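Local atomic coordinates of phosphoacetylglucosamine mutase (Aspergillus lentulus, PDB entry 5O9X), a protein that interconverts N-acetylglucosamine 6-phosphate and N-acetylglucosamine 1-phosphate, as a phosphoacetylglucosamine mutase of the alpha-D-phosphohexomutase family. Residues L320-I326 with S410-L414; K329-V335 with F373-F379. The protein carries 1 engineered substitution. The contacts are given in a common frame with arbitrary orientation. Residues are numbered along the deposited sequence.

Contact 1 of 2, residues L320-I326 with S410-L414; sequences LARSAGI and SLECL
The last turn of helix 306-324 packs against the middle of helix 405-420, with 8.6 Å between the axes of 320-324 and 410-414 and their N-to-C directions 140° apart (signed crossing angle -140°). The backbones come nearest at A324 and L411, whose CA atoms are 5.1 Å apart, a closeness permitted by the small residues A324 and S410 at the crossing. S410 points toward the partner helix: its CB lies 3.7 Å from the L320 carbonyl O and 4.1 Å from A324 CB. Its OG (chi1 m) forms a short hydrogen bond of 2.6 Å with OG of S323 (chi1 t), which closes the more exposed border of the interface. Next, L411 (chi1 t, chi2 p) sets its CB 4.1 Å from A324 CB and its CD1 3.7 Å from I326 CD1. Two residues on, C413 SG meets L320 CD1 at 3.8 Å. L414, in the m,t rotamer like L320, places CG 3.7 Å from L320 CB and CD1 4.2 Å from I326 CD1. I326 reaches this row because helix 306-324 ends in a Schellman motif: G325 takes positive phi (89°), I326 N bonds to A321 O (2.9 Å) and G325 N to R322 O (3.2 Å). The chain thus turns back, and the p,t side chain of I326 adds to the apolar cluster, where T400 also touches both I326 and L411. Two helices crossing at 140° pack side by side in the alpha/beta domain III of this phosphohexomutase, the first ending in its Schellman motif before the chain reaches strand 332-337.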
# COMPACT_ATOMS: atom_id res chain seq x y z
N LEU A 320 -2.36 -19.36 16.63
CA LEU A 320 -3.62 -19.99 16.24
C LEU A 320 -3.40 -21.32 15.49
O LEU A 320 -4.11 -22.28 15.78
CB LEU A 320 -4.48 -19.11 15.31
CG LEU A 320 -5.16 -17.92 15.96
CD1 LEU A 320 -5.92 -17.10 14.85
CD2 LEU A 320 -6.09 -18.29 17.16
N ALA A 321 -2.41 -21.34 14.58
CA ALA A 321 -2.11 -22.58 13.84
C ALA A 321 -1.66 -23.69 14.79
O ALA A 321 -2.10 -24.84 14.64
CB ALA A 321 -1.06 -22.33 12.76
N ARG A 322 -0.81 -23.37 15.78
CA ARG A 322 -0.44 -24.34 16.77
C ARG A 322 -1.63 -24.85 17.59
O ARG A 322 -1.77 -26.05 17.89
CB ARG A 322 0.56 -23.72 17.75
CG ARG A 322 1.30 -24.70 18.64
CD ARG A 322 2.36 -23.93 19.49
NE ARG A 322 3.16 -23.01 18.64
CZ ARG A 322 3.19 -21.68 18.76
NH1 ARG A 322 2.48 -21.09 19.75
NH2 ARG A 322 3.92 -20.93 17.88
N SER A 323 -2.42 -23.90 18.06
CA SER A 323 -3.63 -24.22 18.82
C SER A 323 -4.65 -25.10 18.03
O SER A 323 -5.32 -26.00 18.62
CB SER A 323 -4.20 -22.89 19.31
OG SER A 323 -5.43 -23.09 19.93
N ALA A 324 -4.78 -24.85 16.72
CA ALA A 324 -5.67 -25.56 15.85
C ALA A 324 -5.11 -26.96 15.45
O ALA A 324 -5.83 -27.72 14.81
CB ALA A 324 -5.99 -24.74 14.58
N GLY A 325 -3.83 -27.24 15.72
CA GLY A 325 -3.19 -28.54 15.54
C GLY A 325 -2.64 -28.62 14.14
O GLY A 325 -2.37 -29.72 13.63
N ILE A 326 -2.45 -27.46 13.52
CA ILE A 326 -2.00 -27.39 12.12
C ILE A 326 -0.68 -26.60 11.82
O ILE A 326 -0.43 -26.25 10.65
CB ILE A 326 -3.15 -26.97 11.14
CG1 ILE A 326 -3.75 -25.57 11.47
CG2 ILE A 326 -4.16 -28.14 10.96
CD1 ILE A 326 -4.75 -25.05 10.44
N SER A 410 -9.83 -22.06 17.59
CA SER A 410 -8.69 -21.48 16.90
C SER A 410 -8.80 -21.62 15.40
O SER A 410 -8.47 -20.66 14.64
CB SER A 410 -7.42 -22.11 17.43
OG SER A 410 -7.16 -21.54 18.73
N LEU A 411 -9.26 -22.80 14.94
CA LEU A 411 -9.45 -22.97 13.52
C LEU A 411 -10.47 -21.97 12.96
O LEU A 411 -10.24 -21.30 11.90
CB LEU A 411 -9.82 -24.44 13.14
CG LEU A 411 -9.84 -24.71 11.62
CD1 LEU A 411 -8.40 -24.83 11.09
CD2 LEU A 411 -10.53 -26.03 11.35
N GLU A 412 -11.59 -21.80 13.67
CA GLU A 412 -12.61 -20.86 13.24
C GLU A 412 -12.09 -19.42 13.25
O GLU A 412 -12.48 -18.64 12.40
CB GLU A 412 -13.88 -20.95 14.13
CG GLU A 412 -14.86 -22.04 13.59
CD GLU A 412 -15.97 -22.46 14.57
OE1 GLU A 412 -16.71 -21.57 15.08
OE2 GLU A 412 -16.11 -23.68 14.85
N CYS A 413 -11.26 -19.07 14.24
CA CYS A 413 -10.66 -17.73 14.26
C CYS A 413 -9.79 -17.57 13.01
O CYS A 413 -9.89 -16.59 12.30
CB CYS A 413 -9.87 -17.55 15.57
SG CYS A 413 -9.37 -15.82 15.75
N LEU A 414 -8.98 -18.57 12.66
CA LEU A 414 -8.17 -18.45 11.44
C LEU A 414 -8.99 -18.28 10.20
O LEU A 414 -8.65 -17.48 9.31
CB LEU A 414 -7.25 -19.68 11.24
CG LEU A 414 -5.93 -19.70 11.95
CD1 LEU A 414 -5.39 -21.12 11.84
CD2 LEU A 414 -4.97 -18.67 11.31

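Contact 2 of 2, residues K329-V335 with F373-F379; sequences KLKIGVV and FDVGVYF
Strands 332-335 and 375-379 run parallel, their axes 4.7 Å apart and inclined at 21°. I332 pairs with V375, G333 with G376, V334 with V377 and V335 with Y378 (CA-CA 4.7 to 5.2 Å). Four bonds form the parallel ladder: V375 N to K331 O (3.2 Å), G333 N to V375 O (3.1 Å), V377 N to G333 O (2.9 Å) and V335 N to V377 O (2.8 Å). Beyond V335, a water 2.9 Å from V335 O, placed to donate, accepts from F379 N (3.2 Å), bridging the strands where direct pairing lapses. At the other end D374 OD2 accepts from K331 N (2.9 Å), while D374 N gives K331 O a weak bond (3.4 Å). I332, V334, V375 and V377 share one face, with I332 CG2 4.0 Å from V377 CG2. On the opposite face F373 (chi1 m) lays its ring over G333, whose CA lies 3.5 Å from the ring centroid in a CH-pi contact; a CB there would clash. V334 and G376 use their outward backbone groups on V357 and T388 in neighbouring strands, so this buried pair meets its polar needs mostly through the backbone, with D374 and water completing the ends.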
# COMPACT_ATOMS: atom_id res chain seq x y z
N LYS A 329 1.59 -27.60 9.01
CA LYS A 329 0.96 -27.40 7.66
C LYS A 329 0.81 -25.93 7.22
O LYS A 329 0.48 -25.68 6.07
CB LYS A 329 -0.44 -28.07 7.59
CG LYS A 329 -0.48 -29.53 8.03
CD LYS A 329 -1.80 -30.23 7.72
CE LYS A 329 -1.85 -30.84 6.31
NZ LYS A 329 -3.20 -31.33 5.88
N LEU A 330 1.01 -24.97 8.13
CA LEU A 330 0.96 -23.54 7.81
C LEU A 330 2.31 -22.85 8.12
O LEU A 330 2.41 -22.04 9.04
CB LEU A 330 -0.19 -22.81 8.52
CG LEU A 330 -1.67 -23.09 8.24
CD1 LEU A 330 -2.47 -22.26 9.24
CD2 LEU A 330 -2.07 -22.70 6.82
N LYS A 331 3.31 -23.15 7.32
CA LYS A 331 4.61 -22.44 7.38
C LYS A 331 4.45 -20.90 7.04
O LYS A 331 4.08 -20.47 5.92
CB LYS A 331 5.70 -23.13 6.50
CG LYS A 331 6.01 -24.64 6.72
CD LYS A 331 5.90 -25.11 8.17
CE LYS A 331 7.24 -25.26 8.86
NZ LYS A 331 7.05 -25.50 10.32
N ILE A 332 4.75 -20.10 8.05
CA ILE A 332 4.66 -18.65 7.91
C ILE A 332 6.02 -18.08 7.49
O ILE A 332 7.06 -18.44 8.03
CB ILE A 332 4.22 -18.00 9.26
CG1 ILE A 332 2.90 -18.60 9.73
CG2 ILE A 332 4.11 -16.47 9.17
CD1 ILE A 332 2.66 -18.32 11.19
N GLY A 333 6.01 -17.10 6.60
CA GLY A 333 7.21 -16.35 6.35
C GLY A 333 6.85 -14.86 6.40
O GLY A 333 5.69 -14.47 6.11
N VAL A 334 7.86 -14.02 6.73
CA VAL A 334 7.66 -12.56 6.75
C VAL A 334 8.50 -11.85 5.67
O VAL A 334 9.75 -11.97 5.65
CB VAL A 334 7.95 -11.97 8.13
CG1 VAL A 334 7.62 -10.43 8.16
CG2 VAL A 334 7.20 -12.78 9.24
N VAL A 335 7.84 -11.06 4.82
CA VAL A 335 8.55 -10.31 3.78
C VAL A 335 8.70 -8.88 4.29
O VAL A 335 7.71 -8.31 4.79
CB VAL A 335 7.74 -10.34 2.48
CG1 VAL A 335 8.45 -9.55 1.38
CG2 VAL A 335 7.64 -11.83 2.03
N PHE A 373 5.28 -18.64 0.51
CA PHE A 373 4.93 -19.19 1.83
C PHE A 373 3.48 -19.69 1.78
O PHE A 373 2.72 -19.24 0.93
CB PHE A 373 5.10 -18.08 2.89
CG PHE A 373 6.52 -17.61 2.98
CD1 PHE A 373 7.50 -18.44 3.48
CD2 PHE A 373 6.89 -16.32 2.53
CE1 PHE A 373 8.84 -18.04 3.53
CE2 PHE A 373 8.24 -15.90 2.58
CZ PHE A 373 9.21 -16.75 3.08
N ASP A 374 3.12 -20.60 2.71
CA ASP A 374 1.71 -20.96 2.94
C ASP A 374 0.98 -19.71 3.43
O ASP A 374 -0.09 -19.35 2.94
CB ASP A 374 1.58 -22.09 4.04
CG ASP A 374 2.35 -23.44 3.67
OD1 ASP A 374 2.33 -23.84 2.50
OD2 ASP A 374 2.94 -24.08 4.59
N VAL A 375 1.57 -19.05 4.44
CA VAL A 375 1.02 -17.77 4.97
C VAL A 375 2.15 -16.69 4.74
O VAL A 375 3.22 -16.81 5.34
CB VAL A 375 0.71 -17.93 6.48
CG1 VAL A 375 0.16 -16.64 7.04
CG2 VAL A 375 -0.29 -19.11 6.73
N GLY A 376 1.93 -15.71 3.89
CA GLY A 376 3.05 -14.77 3.64
C GLY A 376 2.64 -13.42 4.30
O GLY A 376 1.68 -12.73 3.84
N VAL A 377 3.31 -13.05 5.37
CA VAL A 377 2.93 -11.80 6.06
C VAL A 377 3.83 -10.76 5.39
O VAL A 377 5.07 -10.92 5.38
CB VAL A 377 3.22 -11.87 7.54
CG1 VAL A 377 2.92 -10.50 8.22
CG2 VAL A 377 2.36 -12.96 8.17
N TYR A 378 3.26 -9.70 4.80
CA TYR A 378 4.16 -8.67 4.26
C TYR A 378 3.72 -7.23 4.54
O TYR A 378 2.62 -6.84 4.20
CB TYR A 378 4.42 -8.88 2.78
CG TYR A 378 3.21 -8.89 1.86
CD1 TYR A 378 2.84 -7.76 1.07
CD2 TYR A 378 2.46 -10.05 1.76
CE1 TYR A 378 1.72 -7.84 0.21
CE2 TYR A 378 1.35 -10.13 0.93
CZ TYR A 378 1.03 -9.06 0.15
OH TYR A 378 -0.07 -9.30 -0.63
N PHE A 379 4.57 -6.48 5.23
CA PHE A 379 4.35 -5.04 5.50
C PHE A 379 5.59 -4.22 5.13
O PHE A 379 6.69 -4.74 5.33
CB PHE A 379 3.94 -4.81 6.98
CG PHE A 379 2.49 -5.12 7.25
CD1 PHE A 379 1.57 -4.10 7.36
CD2 PHE A 379 2.06 -6.47 7.38
CE1 PHE A 379 0.21 -4.36 7.58
CE2 PHE A 379 0.70 -6.77 7.59
CZ PHE A 379 -0.20 -5.68 7.71
O HOH W 1 7.02 -7.03 7.25

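In the fold
Both contacts belong to domain III and are largely buried, but they join different layers. Contact 2 pairs the two central strands of the four-stranded sheet, its centre about 18 Å from the centre of the chain, whereas contact 1 joins two helices farther out, at about 28 Å. Backbone hydrogen bonds dominate contact 2; apolar side chains, with one serine pair at the border, dominate contact 1. The layers meet at L330, whose CD1 lies 3.8 Å from A321 CB and 4.1 Å from L414 CD1. Strand 332-337 is the next element after helix 306-324, whose A310 covers V377. The Y378 side chain of contact 2 remains about 9 Å from the bound glucose 1,6-bisphosphate, without touching it.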